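Local coordinates for endo-1,4-beta-xylanase (Uncultured bacterium, PDB 7AX7), which removes acetyl groups from acetylated xylan with the help of a cobalt ion, acting as the CE4 esterase domain of a multidomain xylanase, at residues L59-Y64 with N79-T84; Q75-E80 with Q112-P117; F99-I104 with Y116-G121. All coordinates share one frame; numbering follows the deposited sequence.

In the fold
The three contacts work inward from the rim of the fold to its metal. Contact 2 is the outermost: it joins helix 74-92 to the chain around 112-117, and the side chain of Ile114 stays about 13 Å from the cobalt. Contact 1, whose centre lies 9 Å from that of contact 2, uses the next part of the same helix to hold the loop carrying the metal ligand His62. Contact 3, 11 Å from contact 1 between centres, supplies the second shell: Arg100 O takes a probable hydrogen bond from His62 ND1 at 2.6 Å. It also brings Tyr103 N to the metal-bound acetate. Met81 ties all three together, its CE packing on Phe99, Ile114 and Tyr116.

Contact 1. Residues L59-Y64 with N79-T84; sequences LASHSY and NEMEWT. With CO (cobalt (II) ion), chain B.
Tyr64 and Glu80 make the direct hydrogen bond of this contact. The backbone N of Tyr64 donates to Glu80 OE1 over 2.8 Å, moderately bent at 138°, and comes from above the carboxylate plane, 37° out of it. The other oxygen, OE2, bonds to Thr65 OG1, so one buried carboxylate on helix 74-92 holds two successive residues of the loop. A second polar link runs through water: Ser61 OG lies 2.6 Å from a water that donates to Met81 O at 2.8 Å, which ties the last residue of strand 58-61 to the helix backbone.

The loop being held is part of the His-Ser/Thr-X-X-His motif of the NodB homology family, read here as His62-Ser63-Tyr64-Thr65-His66. Its first histidine turns away from the helix and binds cobalt through NE2 at 2.2 Å, alongside His66 and Asp12. Within the turn, Ser63 OG bonds to the backbone N of His66, consistent with the serine setting the approach of the second histidine.

Thr84 packs against the turn through both branches, OG1 at the Ser63-Tyr64 peptide and CG2 at Ser61. Its OG1, anti to its own carbonyl carbon (chi1 -62°), bonds back to Glu80 O over 2.9 Å, reaching that oxygen from the face opposite to Thr84 N. The same OG1 comes within 3.1 Å of Tyr64 N, but at too poor an angle to count as a hydrogen bond, and it lies at the edge of the tyrosine ring.

Van der Waals contacts complete the join. Thr84 CG2 touches Ser61 OG at 3.5 Å, and Met81, bent at both chi2 and chi3, brings CE to the same hydroxyl. Farther out, the apolar pair is Tyr64 CD1 on Trp83 CB at 3.8 Å, the two side chains crossing at about a right angle.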
loop_
_atom_site.group_PDB
_atom_site.type_symbol
_atom_site.label_atom_id
_atom_site.label_comp_id
_atom_site.label_asym_id
_atom_site.label_seq_id
_atom_site.Cartn_x
_atom_site.Cartn_y
_atom_site.Cartn_z
ATOM N N LEU A 59 5.111 5.013 -4.002
ATOM C CA LEU A 59 3.824 5.002 -4.683
ATOM C C LEU A 59 3.709 3.741 -5.547
ATOM O O LEU A 59 4.628 3.409 -6.309
ATOM C CB LEU A 59 3.644 6.270 -5.522
ATOM C CG LEU A 59 3.810 7.620 -4.802
ATOM C CD1 LEU A 59 3.510 8.786 -5.745
ATOM C CD2 LEU A 59 2.930 7.708 -3.555
ATOM N N ALA A 60 2.581 3.043 -5.422
ATOM C CA ALA A 60 2.324 1.775 -6.102
ATOM C C ALA A 60 0.916 1.804 -6.710
ATOM O O ALA A 60 0.153 2.755 -6.528
ATOM C CB ALA A 60 2.489 0.589 -5.132
ATOM N N SER A 61 0.566 0.749 -7.431
ATOM C CA SER A 61 -0.647 0.714 -8.242
ATOM C C SER A 61 -1.763 -0.041 -7.526
ATOM O O SER A 61 -1.547 -1.147 -7.019
ATOM C CB SER A 61 -0.359 0.056 -9.589
ATOM O OG SER A 61 -1.551 -0.064 -10.350
ATOM N N HIS A 62 -2.956 0.558 -7.487
ATOM C CA HIS A 62 -4.162 -0.117 -7.015
ATOM C C HIS A 62 -5.237 -0.157 -8.112
ATOM O O HIS A 62 -6.436 -0.188 -7.821
ATOM C CB HIS A 62 -4.680 0.570 -5.747
ATOM C CG HIS A 62 -5.554 -0.295 -4.888
ATOM N ND1 HIS A 62 -5.442 -1.668 -4.844
ATOM C CD2 HIS A 62 -6.541 0.027 -4.015
ATOM C CE1 HIS A 62 -6.326 -2.157 -3.991
ATOM N NE2 HIS A 62 -7.004 -1.148 -3.474
ATOM N N SER A 63 -4.807 -0.145 -9.380
ATOM C CA SER A 63 -5.652 -0.073 -10.578
ATOM C C SER A 63 -6.111 1.358 -10.859
ATOM O O SER A 63 -5.795 2.274 -10.092
ATOM C CB SER A 63 -6.866 -1.013 -10.474
ATOM O OG SER A 63 -7.958 -0.402 -9.799
ATOM N N TYR A 64 -6.838 1.566 -11.967
ATOM C CA TYR A 64 -7.304 2.907 -12.316
ATOM C C TYR A 64 -8.707 3.218 -11.779
ATOM O O TYR A 64 -8.926 4.308 -11.243
ATOM C CB TYR A 64 -7.274 3.114 -13.840
ATOM C CG TYR A 64 -7.343 4.585 -14.188
ATOM C CD1 TYR A 64 -6.197 5.369 -14.170
ATOM C CD2 TYR A 64 -8.553 5.201 -14.470
ATOM C CE1 TYR A 64 -6.245 6.715 -14.450
ATOM C CE2 TYR A 64 -8.616 6.555 -14.754
ATOM C CZ TYR A 64 -7.453 7.308 -14.739
ATOM O OH TYR A 64 -7.487 8.658 -15.021
ATOM N N ASN A 79 -5.034 -1.843 -19.852
ATOM C CA ASN A 79 -5.242 -0.399 -19.893
ATOM C C ASN A 79 -5.268 0.196 -18.488
ATOM O O ASN A 79 -4.638 1.227 -18.231
ATOM C CB ASN A 79 -6.536 -0.060 -20.637
ATOM C CG ASN A 79 -6.442 -0.335 -22.121
ATOM O OD1 ASN A 79 -5.350 -0.547 -22.651
ATOM N ND2 ASN A 79 -7.589 -0.333 -22.805
ATOM N N GLU A 80 -5.996 -0.442 -17.566
ATOM C CA GLU A 80 -6.030 0.047 -16.190
ATOM C C GLU A 80 -4.618 0.185 -15.619
ATOM O O GLU A 80 -4.270 1.213 -15.031
ATOM C CB GLU A 80 -6.878 -0.880 -15.319
ATOM C CG GLU A 80 -8.376 -0.823 -15.620
ATOM C CD GLU A 80 -9.189 -0.181 -14.508
ATOM O OE1 GLU A 80 -8.680 -0.037 -13.376
ATOM O OE2 GLU A 80 -10.354 0.172 -14.767
ATOM N N MET A 81 -3.783 -0.840 -15.800
ATOM C CA MET A 81 -2.428 -0.799 -15.249
ATOM C C MET A 81 -1.587 0.289 -15.916
ATOM O O MET A 81 -0.954 1.110 -15.235
ATOM C CB MET A 81 -1.767 -2.167 -15.402
ATOM C CG MET A 81 -2.535 -3.301 -14.725
ATOM S SD MET A 81 -2.770 -3.016 -12.961
ATOM C CE MET A 81 -1.031 -3.001 -12.464
ATOM N N GLU A 82 -1.567 0.315 -17.248
ATOM C CA GLU A 82 -0.768 1.319 -17.951
ATOM C C GLU A 82 -1.200 2.738 -17.592
ATOM O O GLU A 82 -0.359 3.608 -17.347
ATOM C CB GLU A 82 -0.860 1.092 -19.459
ATOM C CG GLU A 82 -0.257 -0.237 -19.880
ATOM C CD GLU A 82 -0.636 -0.653 -21.291
ATOM O OE1 GLU A 82 -1.090 0.213 -22.072
ATOM O OE2 GLU A 82 -0.478 -1.856 -21.608
ATOM N N TRP A 83 -2.506 2.998 -17.571
ATOM C CA TRP A 83 -2.966 4.342 -17.245
ATOM C C TRP A 83 -2.618 4.728 -15.813
ATOM O O TRP A 83 -2.351 5.902 -15.543
ATOM C CB TRP A 83 -4.469 4.452 -17.462
ATOM C CG TRP A 83 -4.868 4.238 -18.879
ATOM C CD1 TRP A 83 -4.105 4.460 -19.989
ATOM C CD2 TRP A 83 -6.117 3.717 -19.344
ATOM N NE1 TRP A 83 -4.809 4.127 -21.120
ATOM C CE2 TRP A 83 -6.047 3.665 -20.755
ATOM C CE3 TRP A 83 -7.291 3.289 -18.705
ATOM C CZ2 TRP A 83 -7.103 3.196 -21.543
ATOM C CZ3 TRP A 83 -8.347 2.827 -19.491
ATOM C CH2 TRP A 83 -8.242 2.789 -20.894
ATOM N N THR A 84 -2.616 3.767 -14.883
ATOM C CA THR A 84 -2.276 4.102 -13.505
ATOM C C THR A 84 -0.791 4.416 -13.372
ATOM O O THR A 84 -0.412 5.410 -12.740
ATOM C CB THR A 84 -2.677 2.961 -12.566
ATOM O OG1 THR A 84 -4.096 2.779 -12.628
ATOM C CG2 THR A 84 -2.269 3.286 -11.120
HETATM CO CO CO B . -8.902 -0.923 -2.307
HETATM O O HOH W 1 -0.335 0.429 -12.631
#

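Contact 2. Residues Q75-E80 with Q112-P117; sequences QNIRNE and QNIDYP
Asn113 OD1 sits beside two nitrogens of Arg78. NE donates to it over 2.8 Å, a weak bond because the angle at hydrogen is only 118°, and NH2 of the same arginine lies 3.0 Å from this oxygen. The guanidinium and amide planes stand 88° apart. The other end of the amide is also engaged, since Asn113 ND2 bonds to Thr109 O one helical turn earlier, and this fixes which way the amide is flipped.

Arg78 reaches this position with a chain extended from CG to NE (chi2 -175°), its CG passing Asn113 O. Asn113 CA then lies over one face of the guanidinium, toward its rim. At the edge of the group, in its plane, NH1 faces Asp115 OD2 at 3.8 Å, a long salt bridge that probably adds general electrostatic attraction more than a directed bond. A water accepts from Arg78 NH2 at 3.3 Å and is close to both Gln112 O and Asp115 OD1, though it has more acceptors nearby than protons to give them. Thus a weak bond, a long salt bridge and a water surround the cation on the more exposed side of the contact.

The inner side is apolar. Ile77 CG2 meets Ile114 CG1 at 3.6 Å, their side chains set nearly perpendicular.

This is packing between helix 74-92 and the end of helix 108-113. Ile77 also rests on Thr109 and Met110 of the latter, while Ile114 turns inward to Met81 and Phe99, just before the chain enters strand 118-123.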
loop_
_atom_site.group_PDB
_atom_site.type_symbol
_atom_site.label_atom_id
_atom_site.label_comp_id
_atom_site.label_asym_id
_atom_site.label_seq_id
_atom_site.Cartn_x
_atom_site.Cartn_y
_atom_site.Cartn_z
ATOM N N GLN A 75 -7.562 -6.978 -22.109
ATOM C CA GLN A 75 -7.224 -5.659 -22.639
ATOM C C GLN A 75 -7.537 -4.572 -21.623
ATOM O O GLN A 75 -6.734 -3.659 -21.403
ATOM C CB GLN A 75 -7.988 -5.396 -23.941
ATOM C CG GLN A 75 -7.650 -6.333 -25.108
ATOM C CD GLN A 75 -8.072 -7.799 -24.896
ATOM O OE1 GLN A 75 -9.128 -8.099 -24.300
ATOM N NE2 GLN A 75 -7.236 -8.720 -25.392
ATOM N N ASN A 76 -8.714 -4.647 -21.001
ATOM C CA ASN A 76 -9.101 -3.614 -20.052
ATOM C C ASN A 76 -8.215 -3.644 -18.813
ATOM O O ASN A 76 -7.859 -2.587 -18.281
ATOM C CB ASN A 76 -10.576 -3.764 -19.695
ATOM C CG ASN A 76 -11.485 -3.127 -20.741
ATOM O OD1 ASN A 76 -11.058 -2.245 -21.480
ATOM N ND2 ASN A 76 -12.730 -3.572 -20.808
ATOM N N ILE A 77 -7.843 -4.842 -18.346
ATOM C CA ILE A 77 -6.862 -4.953 -17.268
ATOM C C ILE A 77 -5.578 -4.223 -17.647
ATOM O O ILE A 77 -5.069 -3.389 -16.887
ATOM C CB ILE A 77 -6.601 -6.433 -16.927
ATOM C CG1 ILE A 77 -7.818 -7.052 -16.220
ATOM C CG2 ILE A 77 -5.376 -6.587 -16.032
ATOM C CD1 ILE A 77 -7.725 -8.548 -16.085
ATOM N N ARG A 78 -5.047 -4.497 -18.844
ATOM C CA ARG A 78 -3.788 -3.864 -19.233
ATOM C C ARG A 78 -3.920 -2.345 -19.308
ATOM O O ARG A 78 -3.013 -1.617 -18.885
ATOM C CB ARG A 78 -3.291 -4.427 -20.565
ATOM C CG ARG A 78 -2.886 -5.902 -20.519
ATOM C CD ARG A 78 -2.294 -6.344 -21.863
ATOM N NE ARG A 78 -1.738 -7.690 -21.787
ATOM C CZ ARG A 78 -0.554 -7.983 -21.252
ATOM N NH1 ARG A 78 0.205 -7.020 -20.740
ATOM N NH2 ARG A 78 -0.123 -9.241 -21.230
ATOM N N ASN A 79 -5.034 -1.843 -19.852
ATOM C CA ASN A 79 -5.242 -0.399 -19.893
ATOM C C ASN A 79 -5.268 0.196 -18.488
ATOM O O ASN A 79 -4.638 1.227 -18.231
ATOM C CB ASN A 79 -6.536 -0.060 -20.637
ATOM C CG ASN A 79 -6.442 -0.335 -22.121
ATOM O OD1 ASN A 79 -5.350 -0.547 -22.651
ATOM N ND2 ASN A 79 -7.589 -0.333 -22.805
ATOM N N GLU A 80 -5.996 -0.442 -17.566
ATOM C CA GLU A 80 -6.030 0.047 -16.190
ATOM C C GLU A 80 -4.618 0.185 -15.619
ATOM O O GLU A 80 -4.270 1.213 -15.031
ATOM C CB GLU A 80 -6.878 -0.880 -15.319
ATOM C CG GLU A 80 -8.376 -0.823 -15.620
ATOM C CD GLU A 80 -9.189 -0.181 -14.508
ATOM O OE1 GLU A 80 -8.680 -0.037 -13.376
ATOM O OE2 GLU A 80 -10.354 0.172 -14.767
ATOM N N GLN A 112 -2.025 -13.244 -15.781
ATOM C CA GLN A 112 -1.467 -13.326 -17.127
ATOM C C GLN A 112 -1.223 -11.953 -17.745
ATOM O O GLN A 112 -0.453 -11.847 -18.709
ATOM C CB GLN A 112 -2.408 -14.128 -18.044
ATOM C CG GLN A 112 -2.607 -15.601 -17.649
ATOM C CD GLN A 112 -3.812 -16.252 -18.334
ATOM O OE1 GLN A 112 -4.474 -15.638 -19.166
ATOM N NE2 GLN A 112 -4.099 -17.506 -17.976
ATOM N N ASN A 113 -1.872 -10.905 -17.236
ATOM C CA ASN A 113 -1.892 -9.624 -17.928
ATOM C C ASN A 113 -1.431 -8.468 -17.058
ATOM O O ASN A 113 -1.668 -7.312 -17.421
ATOM C CB ASN A 113 -3.292 -9.345 -18.479
ATOM C CG ASN A 113 -3.598 -10.193 -19.702
ATOM O OD1 ASN A 113 -3.054 -9.945 -20.769
ATOM N ND2 ASN A 113 -4.433 -11.220 -19.540
ATOM N N ILE A 114 -0.777 -8.748 -15.933
ATOM C CA ILE A 114 -0.226 -7.730 -15.047
ATOM C C ILE A 114 1.243 -8.066 -14.825
ATOM O O ILE A 114 1.572 -9.175 -14.383
ATOM C CB ILE A 114 -0.997 -7.645 -13.715
ATOM C CG1 ILE A 114 -2.442 -7.203 -13.994
ATOM C CG2 ILE A 114 -0.310 -6.688 -12.737
ATOM C CD1 ILE A 114 -3.325 -7.152 -12.773
ATOM N N ASP A 115 2.115 -7.110 -15.144
ATOM C CA ASP A 115 3.562 -7.282 -15.177
ATOM C C ASP A 115 4.256 -6.834 -13.898
ATOM O O ASP A 115 5.493 -6.812 -13.850
ATOM C CB ASP A 115 4.138 -6.517 -16.374
ATOM C CG ASP A 115 3.646 -7.067 -17.698
ATOM O OD1 ASP A 115 3.579 -8.308 -17.815
ATOM O OD2 ASP A 115 3.311 -6.270 -18.601
ATOM N N TYR A 116 3.510 -6.465 -12.878
ATOM C CA TYR A 116 4.109 -6.109 -11.610
ATOM C C TYR A 116 3.918 -7.230 -10.600
ATOM O O TYR A 116 2.954 -8.001 -10.693
ATOM C CB TYR A 116 3.491 -4.820 -11.051
ATOM C CG TYR A 116 3.613 -3.616 -11.951
ATOM C CD1 TYR A 116 4.821 -2.939 -12.076
ATOM C CD2 TYR A 116 2.513 -3.138 -12.654
ATOM C CE1 TYR A 116 4.939 -1.829 -12.881
ATOM C CE2 TYR A 116 2.617 -2.022 -13.467
ATOM C CZ TYR A 116 3.826 -1.373 -13.575
ATOM O OH TYR A 116 3.929 -0.272 -14.391
ATOM N N PRO A 117 4.809 -7.349 -9.615
ATOM C CA PRO A 117 4.546 -8.271 -8.502
ATOM C C PRO A 117 3.249 -7.906 -7.789
ATOM O O PRO A 117 2.957 -6.730 -7.539
ATOM C CB PRO A 117 5.763 -8.086 -7.585
ATOM C CG PRO A 117 6.831 -7.482 -8.468
ATOM C CD PRO A 117 6.095 -6.641 -9.467
HETATM O O HOH W 2 1.929 -10.346 -18.952
#

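Contact 3. Residues F99-I104 with Y116-G121; sequences FRPPYI and YPFIQG. With ACT (acetate ion), chain C.
Phe99 and Phe118 pair through a single parallel bridge, their CA atoms 5.2 Å apart. Phe99 N donates to Pro117 O at 3.1 Å and Ile119 N to Phe99 O at 2.8 Å, each nearly along the C=O axis. The same Phe99 O also receives a CA-H...O contact from Phe118.

The two rings lie side by side and pack edge-to-face: the edge of Phe99 points at the face of Phe118, planes at 85°, with Phe99 CD2 over the ring centre.

Arg100 CG passes Ile119 O, and the chain bends at chi3 (-90°). Its NH2 donates to Gln120 O at 2.9 Å, with a weaker bond from NE. Thr9 OG1 takes a further bond from NH2, Asp11 a salt bridge from NH1, and Phe35 a cation-pi contact. Beyond it, Ile104 CG2 touches Gln120 OE1.

Residues 100-103 match the Arg-X-Pro-(Phe/Tyr) motif of NodB-type deacetylases. Tyr103 N donates to acetate OXT at 2.7 Å. Both acetate oxygens, O and OXT, coordinate the cobalt at 2.3 Å. The acetate, probably from the crystallisation liquor, sits as a product might, consistent with metal and backbone N together polarising the substrate carbonyl and stabilising an oxyanion.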
loop_
_atom_site.group_PDB
_atom_site.type_symbol
_atom_site.label_atom_id
_atom_site.label_comp_id
_atom_site.label_asym_id
_atom_site.label_seq_id
_atom_site.Cartn_x
_atom_site.Cartn_y
_atom_site.Cartn_z
ATOM N N PHE A 99 1.832 -3.845 -7.505
ATOM C CA PHE A 99 0.395 -3.803 -7.715
ATOM C C PHE A 99 -0.303 -4.510 -6.562
ATOM O O PHE A 99 0.139 -5.575 -6.115
ATOM C CB PHE A 99 0.024 -4.479 -9.050
ATOM C CG PHE A 99 -1.438 -4.791 -9.200
ATOM C CD1 PHE A 99 -2.367 -3.775 -9.382
ATOM C CD2 PHE A 99 -1.884 -6.114 -9.208
ATOM C CE1 PHE A 99 -3.717 -4.065 -9.558
ATOM C CE2 PHE A 99 -3.234 -6.414 -9.375
ATOM C CZ PHE A 99 -4.153 -5.383 -9.549
ATOM N N ARG A 100 -1.391 -3.920 -6.078
ATOM C CA ARG A 100 -2.261 -4.619 -5.139
ATOM C C ARG A 100 -3.664 -4.704 -5.723
ATOM O O ARG A 100 -4.258 -3.665 -6.051
ATOM C CB ARG A 100 -2.287 -3.937 -3.775
ATOM C CG ARG A 100 -3.206 -4.628 -2.783
ATOM C CD ARG A 100 -3.158 -3.882 -1.457
ATOM N NE ARG A 100 -2.127 -4.396 -0.575
ATOM C CZ ARG A 100 -1.457 -3.660 0.306
ATOM N NH1 ARG A 100 -1.686 -2.356 0.415
ATOM N NH2 ARG A 100 -0.548 -4.229 1.070
ATOM N N PRO A 101 -4.221 -5.900 -5.883
ATOM C CA PRO A 101 -5.519 -6.044 -6.553
ATOM C C PRO A 101 -6.656 -5.487 -5.710
ATOM O O PRO A 101 -6.735 -5.750 -4.501
ATOM C CB PRO A 101 -5.651 -7.564 -6.735
ATOM C CG PRO A 101 -4.768 -8.162 -5.701
ATOM C CD PRO A 101 -3.606 -7.202 -5.571
ATOM N N PRO A 102 -7.562 -4.715 -6.316
ATOM C CA PRO A 102 -8.744 -4.248 -5.578
ATOM C C PRO A 102 -9.524 -5.422 -5.005
ATOM O O PRO A 102 -9.745 -6.431 -5.681
ATOM C CB PRO A 102 -9.558 -3.504 -6.644
ATOM C CG PRO A 102 -8.535 -3.101 -7.693
ATOM C CD PRO A 102 -7.542 -4.231 -7.707
ATOM N N TYR A 103 -9.938 -5.282 -3.747
ATOM C CA TYR A 103 -10.674 -6.304 -3.006
ATOM C C TYR A 103 -9.880 -7.590 -2.835
ATOM O O TYR A 103 -10.440 -8.604 -2.409
ATOM C CB TYR A 103 -12.027 -6.602 -3.673
ATOM C CG TYR A 103 -12.752 -5.318 -4.007
ATOM C CD1 TYR A 103 -13.351 -4.558 -3.007
ATOM C CD2 TYR A 103 -12.785 -4.834 -5.310
ATOM C CE1 TYR A 103 -13.985 -3.364 -3.302
ATOM C CE2 TYR A 103 -13.430 -3.642 -5.617
ATOM C CZ TYR A 103 -14.021 -2.911 -4.606
ATOM O OH TYR A 103 -14.657 -1.728 -4.901
ATOM N N ILE A 104 -8.585 -7.571 -3.144
ATOM C CA ILE A 104 -7.785 -8.785 -3.201
ATOM C C ILE A 104 -8.558 -9.820 -4.013
ATOM O O ILE A 104 -8.613 -11.000 -3.651
ATOM C CB ILE A 104 -7.450 -9.308 -1.791
ATOM C CG1 ILE A 104 -7.033 -8.160 -0.869
ATOM C CG2 ILE A 104 -6.344 -10.357 -1.865
ATOM C CD1 ILE A 104 -5.703 -7.512 -1.241
ATOM N N TYR A 116 3.510 -6.465 -12.878
ATOM C CA TYR A 116 4.109 -6.109 -11.610
ATOM C C TYR A 116 3.918 -7.230 -10.600
ATOM O O TYR A 116 2.954 -8.001 -10.693
ATOM C CB TYR A 116 3.491 -4.820 -11.051
ATOM C CG TYR A 116 3.613 -3.616 -11.951
ATOM C CD1 TYR A 116 4.821 -2.939 -12.076
ATOM C CD2 TYR A 116 2.513 -3.138 -12.654
ATOM C CE1 TYR A 116 4.939 -1.829 -12.881
ATOM C CE2 TYR A 116 2.617 -2.022 -13.467
ATOM C CZ TYR A 116 3.826 -1.373 -13.575
ATOM O OH TYR A 116 3.929 -0.272 -14.391
ATOM N N PRO A 117 4.809 -7.349 -9.615
ATOM C CA PRO A 117 4.546 -8.271 -8.502
ATOM C C PRO A 117 3.249 -7.906 -7.789
ATOM O O PRO A 117 2.957 -6.730 -7.539
ATOM C CB PRO A 117 5.763 -8.086 -7.585
ATOM C CG PRO A 117 6.831 -7.482 -8.468
ATOM C CD PRO A 117 6.095 -6.641 -9.467
ATOM N N PHE A 118 2.477 -8.938 -7.456
ATOM C CA PHE A 118 1.238 -8.789 -6.701
ATOM C C PHE A 118 1.532 -8.740 -5.202
ATOM O O PHE A 118 2.265 -9.586 -4.679
ATOM C CB PHE A 118 0.290 -9.961 -6.988
ATOM C CG PHE A 118 -0.392 -9.907 -8.345
ATOM C CD1 PHE A 118 0.351 -9.837 -9.517
ATOM C CD2 PHE A 118 -1.780 -9.954 -8.435
ATOM C CE1 PHE A 118 -0.275 -9.801 -10.758
ATOM C CE2 PHE A 118 -2.414 -9.916 -9.669
ATOM C CZ PHE A 118 -1.654 -9.845 -10.832
ATOM N N ILE A 119 0.908 -7.795 -4.504
ATOM C CA ILE A 119 1.064 -7.649 -3.062
ATOM C C ILE A 119 -0.289 -7.845 -2.393
ATOM O O ILE A 119 -1.289 -7.257 -2.816
ATOM C CB ILE A 119 1.656 -6.278 -2.689
ATOM C CG1 ILE A 119 3.045 -6.113 -3.319
ATOM C CG2 ILE A 119 1.702 -6.126 -1.170
ATOM C CD1 ILE A 119 4.035 -7.207 -2.937
ATOM N N GLN A 120 -0.326 -8.686 -1.366
ATOM C CA GLN A 120 -1.502 -8.735 -0.507
ATOM C C GLN A 120 -1.167 -8.139 0.862
ATOM O O GLN A 120 -1.422 -6.959 1.101
ATOM C CB GLN A 120 -2.014 -10.169 -0.370
ATOM C CG GLN A 120 -3.232 -10.285 0.530
ATOM C CD GLN A 120 -3.748 -11.700 0.622
ATOM O OE1 GLN A 120 -3.771 -12.434 -0.367
ATOM N NE2 GLN A 120 -4.148 -12.101 1.818
ATOM N N GLY A 121 -0.574 -8.934 1.760
ATOM C CA GLY A 121 -0.291 -8.468 3.108
ATOM C C GLY A 121 -1.421 -8.826 4.054
ATOM O O GLY A 121 -2.460 -9.359 3.660
HETATM C C ACT C . -8.500 -3.172 -1.177
HETATM O O ACT C . -7.942 -2.157 -0.676
HETATM O OXT ACT C . -9.298 -3.230 -2.150
HETATM C CH3 ACT C . -8.125 -4.531 -0.500
#